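Long-range contacts in putative protein-disulfide isomerase (Pseudomonas syringae pv. tomato, PDB 3GN3), which is of unknown function but probably acts as a thiol-disulfide oxidoreductase or isomerase of the DsbA family, built on a thioredoxin-like fold: residues E19-P24 with R51-S56; P58-S63 with E96-H101. All blocks are in the same frame, centred on the assembly; numbering follows the deposited sequence.

How the contacts relate
Contact 1 (19-24 with 51-56) pairs two central strands of the thioredoxin-like sheet, and contact 2 (58-63 with 96-101) joins the loop leading from the sheet into helix 63-73 to a loop of the helical region; their centres lie about 16 Å apart. They meet where the chain leaves the sheet for helix 63-73. There the hydroxyl of S63 probably hydrogen-bonds to both segments of contact 1, with S63 OG 2.6 Å from S56 OG and 2.7 Å from E23 OE1. T25 adds a second connection, since its OG1 binds both E23 OE2 and H60 ND1. T25 lies just before helix 27-33, where DsbA relatives carry the redox motif. Both contacts also touch the second subunit.

Contact 1. Residues E19-P24 with R51-S56; sequences EVFLEP and RIRLQS
The carboxylate oxygen OE1 of E19 is held by three groups: two nitrogens of R53, and the hydroxyl of Y146 from helix 137-150. R53 comes side-on, with NE and NH2 each 2.8 Å from E19 OE1, so that a single oxygen takes both bonds of the salt bridge. That oxygen lies near the guanidinium plane, but the carboxylate is turned 76° against it: NE meets the anti lone pair, while NH2 arrives from above the carboxylate plane. Both bonds are bent, and sharing one acceptor would explain it. In R53, chi1 (-34°) sets CG over one face of the F21 ring, a CH-pi contact with CG 3.8 Å from the ring centroid, and the bend at chi2 (-52°) turns the rest of the chain toward E19. The aliphatic stem of the arginine thus covers F21 while its charged end is buried against E19.

Beneath these side chains the strands run parallel. R51 O accepts from V20 N at 2.9 Å, and R53 straddles F21, giving N to V20 O and taking L22 N at its own O. Q55 N closes the ladder on L22 O at 2.8 Å. On the opposite face of the sheet, L22 CD1 packs 3.7 Å from I52 CG2.

This is the parallel strand pair of the thioredoxin-like beta-alpha-beta unit, linked through helices 27-33 and 36-43. Helix 137-150 covers the face bearing F21 and R53, helix 63-73 packs on L54, and antiparallel strands 157-160 and 10-12 flank the pair.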
loop_
_atom_site.group_PDB
_atom_site.type_symbol
_atom_site.label_atom_id
_atom_site.label_comp_id
_atom_site.label_asym_id
_atom_site.label_seq_id
_atom_site.Cartn_x
_atom_site.Cartn_y
_atom_site.Cartn_z
ATOM N N GLU A 19 11.686 12.874 2.216
ATOM C CA GLU A 19 12.003 11.880 1.189
ATOM C C GLU A 19 11.321 12.223 -0.112
ATOM O O GLU A 19 10.130 12.560 -0.123
ATOM C CB GLU A 19 11.615 10.490 1.645
ATOM C CG GLU A 19 12.278 10.106 2.932
ATOM C CD GLU A 19 11.862 8.746 3.397
ATOM O OE1 GLU A 19 12.331 7.742 2.816
ATOM O OE2 GLU A 19 11.057 8.685 4.343
ATOM N N VAL A 20 12.071 12.151 -1.206
ATOM C CA VAL A 20 11.536 12.491 -2.515
ATOM C C VAL A 20 11.804 11.358 -3.493
ATOM O O VAL A 20 12.964 10.938 -3.666
ATOM C CB VAL A 20 12.182 13.778 -3.090
ATOM C CG1 VAL A 20 11.386 14.265 -4.280
ATOM C CG2 VAL A 20 12.264 14.867 -2.037
ATOM N N PHE A 21 10.734 10.888 -4.136
ATOM C CA PHE A 21 10.794 9.786 -5.082
ATOM C C PHE A 21 10.918 10.369 -6.457
ATOM O O PHE A 21 10.060 11.129 -6.897
ATOM C CB PHE A 21 9.544 8.887 -4.967
ATOM C CG PHE A 21 9.515 8.056 -3.718
ATOM C CD1 PHE A 21 9.993 6.741 -3.734
ATOM C CD2 PHE A 21 9.062 8.598 -2.506
ATOM C CE1 PHE A 21 9.998 5.953 -2.560
ATOM C CE2 PHE A 21 9.057 7.828 -1.320
ATOM C CZ PHE A 21 9.525 6.498 -1.352
ATOM N N LEU A 22 11.993 10.015 -7.145
ATOM C CA LEU A 22 12.292 10.633 -8.423
ATOM C C LEU A 22 12.503 9.592 -9.517
ATOM O O LEU A 22 13.178 8.581 -9.305
ATOM C CB LEU A 22 13.519 11.552 -8.309
ATOM C CG LEU A 22 13.507 12.739 -7.328
ATOM C CD1 LEU A 22 14.950 13.258 -7.094
ATOM C CD2 LEU A 22 12.575 13.884 -7.796
ATOM N N GLU A 23 11.889 9.833 -10.667
ATOM C CA GLU A 23 12.228 9.115 -11.887
ATOM C C GLU A 23 13.234 10.004 -12.632
ATOM O O GLU A 23 12.896 11.131 -13.017
ATOM C CB GLU A 23 10.961 8.819 -12.728
ATOM C CG GLU A 23 11.163 8.625 -14.243
ATOM C CD GLU A 23 12.106 7.471 -14.609
ATOM O OE1 GLU A 23 11.861 6.313 -14.173
ATOM O OE2 GLU A 23 13.091 7.737 -15.349
ATOM N N PRO A 24 14.468 9.511 -12.833
ATOM C CA PRO A 24 15.573 10.343 -13.376
ATOM C C PRO A 24 15.312 11.008 -14.729
ATOM O O PRO A 24 15.943 12.032 -15.032
ATOM C CB PRO A 24 16.746 9.359 -13.505
ATOM C CG PRO A 24 16.339 8.149 -12.676
ATOM C CD PRO A 24 14.851 8.095 -12.699
ATOM N N ARG A 51 16.449 12.833 1.493
ATOM C CA ARG A 51 16.839 11.589 0.808
ATOM C C ARG A 51 16.119 11.430 -0.517
ATOM O O ARG A 51 14.905 11.645 -0.610
ATOM C CB ARG A 51 16.563 10.358 1.663
ATOM C CG ARG A 51 17.066 10.470 3.071
ATOM C CD ARG A 51 17.198 9.122 3.686
ATOM N NE ARG A 51 18.158 9.159 4.776
ATOM C CZ ARG A 51 17.877 8.797 6.014
ATOM N NH1 ARG A 51 16.673 8.354 6.311
ATOM N NH2 ARG A 51 18.795 8.862 6.946
ATOM N N ILE A 52 16.883 11.045 -1.528
ATOM C CA ILE A 52 16.348 10.632 -2.811
ATOM C C ILE A 52 16.061 9.111 -2.838
ATOM O O ILE A 52 16.894 8.298 -2.415
ATOM C CB ILE A 52 17.310 11.019 -3.947
ATOM C CG1 ILE A 52 17.523 12.533 -3.940
ATOM C CG2 ILE A 52 16.778 10.525 -5.315
ATOM C CD1 ILE A 52 18.638 13.028 -4.858
ATOM N N ARG A 53 14.870 8.737 -3.310
ATOM C CA ARG A 53 14.582 7.339 -3.636
ATOM C C ARG A 53 14.271 7.307 -5.111
ATOM O O ARG A 53 13.680 8.246 -5.647
ATOM C CB ARG A 53 13.398 6.763 -2.868
ATOM C CG ARG A 53 13.179 7.244 -1.451
ATOM C CD ARG A 53 14.418 7.123 -0.625
ATOM N NE ARG A 53 14.166 6.973 0.802
ATOM C CZ ARG A 53 15.120 6.640 1.666
ATOM N NH1 ARG A 53 16.347 6.454 1.219
ATOM N NH2 ARG A 53 14.848 6.486 2.960
ATOM N N LEU A 54 14.663 6.223 -5.770
ATOM C CA LEU A 54 14.521 6.142 -7.210
ATOM C C LEU A 54 13.223 5.429 -7.588
ATOM O O LEU A 54 12.994 4.268 -7.228
ATOM C CB LEU A 54 15.770 5.483 -7.813
ATOM C CG LEU A 54 17.053 6.258 -7.469
ATOM C CD1 LEU A 54 18.272 5.460 -7.845
ATOM C CD2 LEU A 54 17.089 7.655 -8.105
ATOM N N GLN A 55 12.352 6.156 -8.273
ATOM C CA GLN A 55 11.054 5.645 -8.690
ATOM C C GLN A 55 11.148 5.345 -10.165
ATOM O O GLN A 55 10.914 6.233 -11.000
ATOM C CB GLN A 55 9.970 6.708 -8.437
ATOM C CG GLN A 55 8.576 6.416 -9.046
ATOM C CD GLN A 55 7.788 5.399 -8.243
ATOM O OE1 GLN A 55 8.335 4.727 -7.365
ATOM N NE2 GLN A 55 6.497 5.290 -8.526
ATOM N N SER A 56 11.523 4.114 -10.498
ATOM C CA SER A 56 11.655 3.712 -11.895
ATOM C C SER A 56 10.272 3.543 -12.567
ATOM O O SER A 56 9.481 2.726 -12.133
ATOM C CB SER A 56 12.461 2.421 -11.949
ATOM O OG SER A 56 12.740 2.047 -13.276
#

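Contact 2. Residues P58-S63 with E96-H101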
loop_
_atom_site.group_PDB
_atom_site.type_symbol
_atom_site.label_atom_id
_atom_site.label_comp_id
_atom_site.label_asym_id
_atom_site.label_seq_id
_atom_site.Cartn_x
_atom_site.Cartn_y
_atom_site.Cartn_z
ATOM N N PRO A 58 7.937 2.298 -15.629
ATOM C CA PRO A 58 8.039 1.354 -16.760
ATOM C C PRO A 58 7.697 1.974 -18.108
ATOM O O PRO A 58 8.149 1.462 -19.152
ATOM C CB PRO A 58 7.038 0.251 -16.409
ATOM C CG PRO A 58 6.880 0.327 -14.944
ATOM C CD PRO A 58 6.995 1.805 -14.602
ATOM N N TRP A 59 6.935 3.066 -18.104
ATOM C CA TRP A 59 6.699 3.787 -19.364
ATOM C C TRP A 59 7.866 4.712 -19.764
ATOM O O TRP A 59 7.872 5.267 -20.863
ATOM C CB TRP A 59 5.345 4.507 -19.379
ATOM C CG TRP A 59 5.205 5.578 -18.329
ATOM C CD1 TRP A 59 5.399 6.918 -18.497
ATOM C CD2 TRP A 59 4.832 5.394 -16.955
ATOM N NE1 TRP A 59 5.169 7.584 -17.314
ATOM C CE2 TRP A 59 4.820 6.676 -16.349
ATOM C CE3 TRP A 59 4.505 4.274 -16.176
ATOM C CZ2 TRP A 59 4.513 6.872 -14.990
ATOM C CZ3 TRP A 59 4.183 4.476 -14.805
ATOM C CH2 TRP A 59 4.193 5.766 -14.240
ATOM N N HIS A 60 8.851 4.873 -18.886
ATOM C CA HIS A 60 10.149 5.448 -19.260
ATOM C C HIS A 60 11.122 4.274 -19.559
ATOM O O HIS A 60 11.777 3.755 -18.651
ATOM C CB HIS A 60 10.671 6.352 -18.126
ATOM C CG HIS A 60 9.905 7.631 -17.976
ATOM N ND1 HIS A 60 10.474 8.868 -18.190
ATOM C CD2 HIS A 60 8.604 7.864 -17.673
ATOM C CE1 HIS A 60 9.558 9.809 -18.021
ATOM N NE2 HIS A 60 8.416 9.227 -17.706
ATOM N N MET A 61 11.194 3.856 -20.824
ATOM C CA MET A 61 11.740 2.525 -21.188
ATOM C C MET A 61 13.236 2.283 -20.899
ATOM O O MET A 61 13.661 1.134 -20.704
ATOM C CB MET A 61 11.350 2.125 -22.622
ATOM C CG MET A 61 9.861 1.710 -22.770
ATOM S SD MET A 61 9.176 1.364 -24.429
ATOM C CE MET A 61 9.546 2.854 -25.362
ATOM N N PHE A 62 14.028 3.350 -20.818
ATOM C CA PHE A 62 15.415 3.174 -20.407
ATOM C C PHE A 62 15.640 3.429 -18.916
ATOM O O PHE A 62 16.786 3.560 -18.468
ATOM C CB PHE A 62 16.386 3.995 -21.284
ATOM C CG PHE A 62 16.929 3.234 -22.476
ATOM C CD1 PHE A 62 16.786 3.737 -23.760
ATOM C CD2 PHE A 62 17.572 2.009 -22.308
ATOM C CE1 PHE A 62 17.282 3.030 -24.879
ATOM C CE2 PHE A 62 18.072 1.291 -23.409
ATOM C CZ PHE A 62 17.924 1.806 -24.701
ATOM N N SER A 63 14.565 3.448 -18.136
ATOM C CA SER A 63 14.672 3.784 -16.727
ATOM C C SER A 63 15.532 2.785 -15.963
ATOM O O SER A 63 16.366 3.178 -15.132
ATOM C CB SER A 63 13.291 3.891 -16.085
ATOM O OG SER A 63 13.389 4.176 -14.698
ATOM N N GLU A 96 17.183 13.436 -24.159
ATOM C CA GLU A 96 18.048 12.480 -24.849
ATOM C C GLU A 96 18.047 11.095 -24.219
ATOM O O GLU A 96 18.612 10.161 -24.776
ATOM C CB GLU A 96 19.483 12.972 -24.841
ATOM C CG GLU A 96 19.802 14.105 -25.789
ATOM C CD GLU A 96 21.123 14.755 -25.394
ATOM O OE1 GLU A 96 22.166 14.052 -25.422
ATOM O OE2 GLU A 96 21.101 15.956 -25.019
ATOM N N PHE A 97 17.472 10.972 -23.032
ATOM C CA PHE A 97 17.405 9.687 -22.365
ATOM C C PHE A 97 15.947 9.217 -22.256
ATOM O O PHE A 97 15.609 8.421 -21.384
ATOM C CB PHE A 97 18.032 9.786 -20.985
ATOM C CG PHE A 97 19.511 10.021 -20.996
ATOM C CD1 PHE A 97 20.398 8.962 -21.215
ATOM C CD2 PHE A 97 20.029 11.300 -20.744
ATOM C CE1 PHE A 97 21.778 9.166 -21.206
ATOM C CE2 PHE A 97 21.406 11.524 -20.723
ATOM C CZ PHE A 97 22.288 10.450 -20.954
ATOM N N GLU A 98 15.079 9.723 -23.132
ATOM C CA GLU A 98 13.681 9.321 -23.108
ATOM C C GLU A 98 13.175 9.050 -24.516
ATOM O O GLU A 98 13.984 8.936 -25.450
ATOM C CB GLU A 98 12.825 10.337 -22.351
ATOM C CG GLU A 98 12.053 9.719 -21.165
ATOM C CD GLU A 98 11.078 8.580 -21.578
ATOM O OE1 GLU A 98 11.499 7.398 -21.719
ATOM O OE2 GLU A 98 9.878 8.871 -21.740
ATOM N N PHE A 99 11.861 8.909 -24.677
ATOM C CA PHE A 99 11.296 8.526 -25.968
ATOM C C PHE A 99 10.143 9.462 -26.306
ATOM O O PHE A 99 9.339 9.782 -25.429
ATOM C CB PHE A 99 10.783 7.076 -25.922
ATOM C CG PHE A 99 11.875 6.014 -25.804
ATOM C CD1 PHE A 99 12.246 5.254 -26.921
ATOM C CD2 PHE A 99 12.495 5.748 -24.574
ATOM C CE1 PHE A 99 13.221 4.266 -26.833
ATOM C CE2 PHE A 99 13.482 4.761 -24.466
ATOM C CZ PHE A 99 13.857 4.018 -25.614
ATOM N N GLU A 100 10.040 9.896 -27.562
ATOM C CA GLU A 100 8.937 10.761 -27.950
ATOM C C GLU A 100 7.625 10.039 -27.654
ATOM O O GLU A 100 7.414 8.903 -28.092
ATOM C CB GLU A 100 9.034 11.198 -29.421
ATOM N N HIS A 101 6.759 10.699 -26.891
ATOM C CA HIS A 101 5.491 10.117 -26.418
ATOM C C HIS A 101 5.689 8.772 -25.715
ATOM O O HIS A 101 4.852 7.880 -25.840
ATOM C CB HIS A 101 4.494 9.942 -27.568
ATOM C CG HIS A 101 4.224 11.195 -28.339
ATOM N ND1 HIS A 101 3.538 12.271 -27.804
ATOM C CD2 HIS A 101 4.520 11.536 -29.617
ATOM C CE1 HIS A 101 3.436 13.224 -28.715
ATOM N NE2 HIS A 101 4.020 12.803 -29.824
HETATM O O HOH W 1 9.817 5.580 -22.676
HETATM O O HOH W 2 13.604 6.348 -20.568
#
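Two waters, rather than any direct polar bond, tie the buried carboxylate of E98 to the backbone of the facing loop. Both donate to E98 OE1, water 1 at 2.7 Å and water 2 at 2.6 Å from that oxygen. Water 1 also accepts from M61 N and donates to W59 O; water 2 accepts from F62 N and donates to F97 O, so each water bridges the two loops. The carboxylate leans over the imidazole of H60, its plane 28° from the ring, with OE2 3.6 Å above the ring plane and offset to the rim. The polar ends have other partners: E98 OE2 is bonded to H102 ND1, and H60 ND1 to T25 OG1. A negative charge so close could favour a protonated histidine.

H60 to S63 form a type I turn, closed by S63 N to H60 O at 2.9 Å, that leads into helix 63-73 with F62 at the N-cap. It stands at the entrance to the helical region which, as in DsbA relatives, is inserted into the thioredoxin fold; 96-101 belongs to that insertion.

Beside the waters the contact turns apolar. M61 bends at chi3 (-55°) to set its methyl over one face of F99, a CH-pi contact with CE 4.0 Å from the ring centroid; its SD, 5.3 Å from that centroid, makes a Met-aromatic contact. F62 touches the far end of the same ring, its CD1 3.5 Å from F99 CZ; the planes are 24° apart but offset, so the rings barely overlap. F131 and P112 of the second subunit pack on M61 and F99 respectively, while K141 of that subunit makes a cation-pi contact with W59.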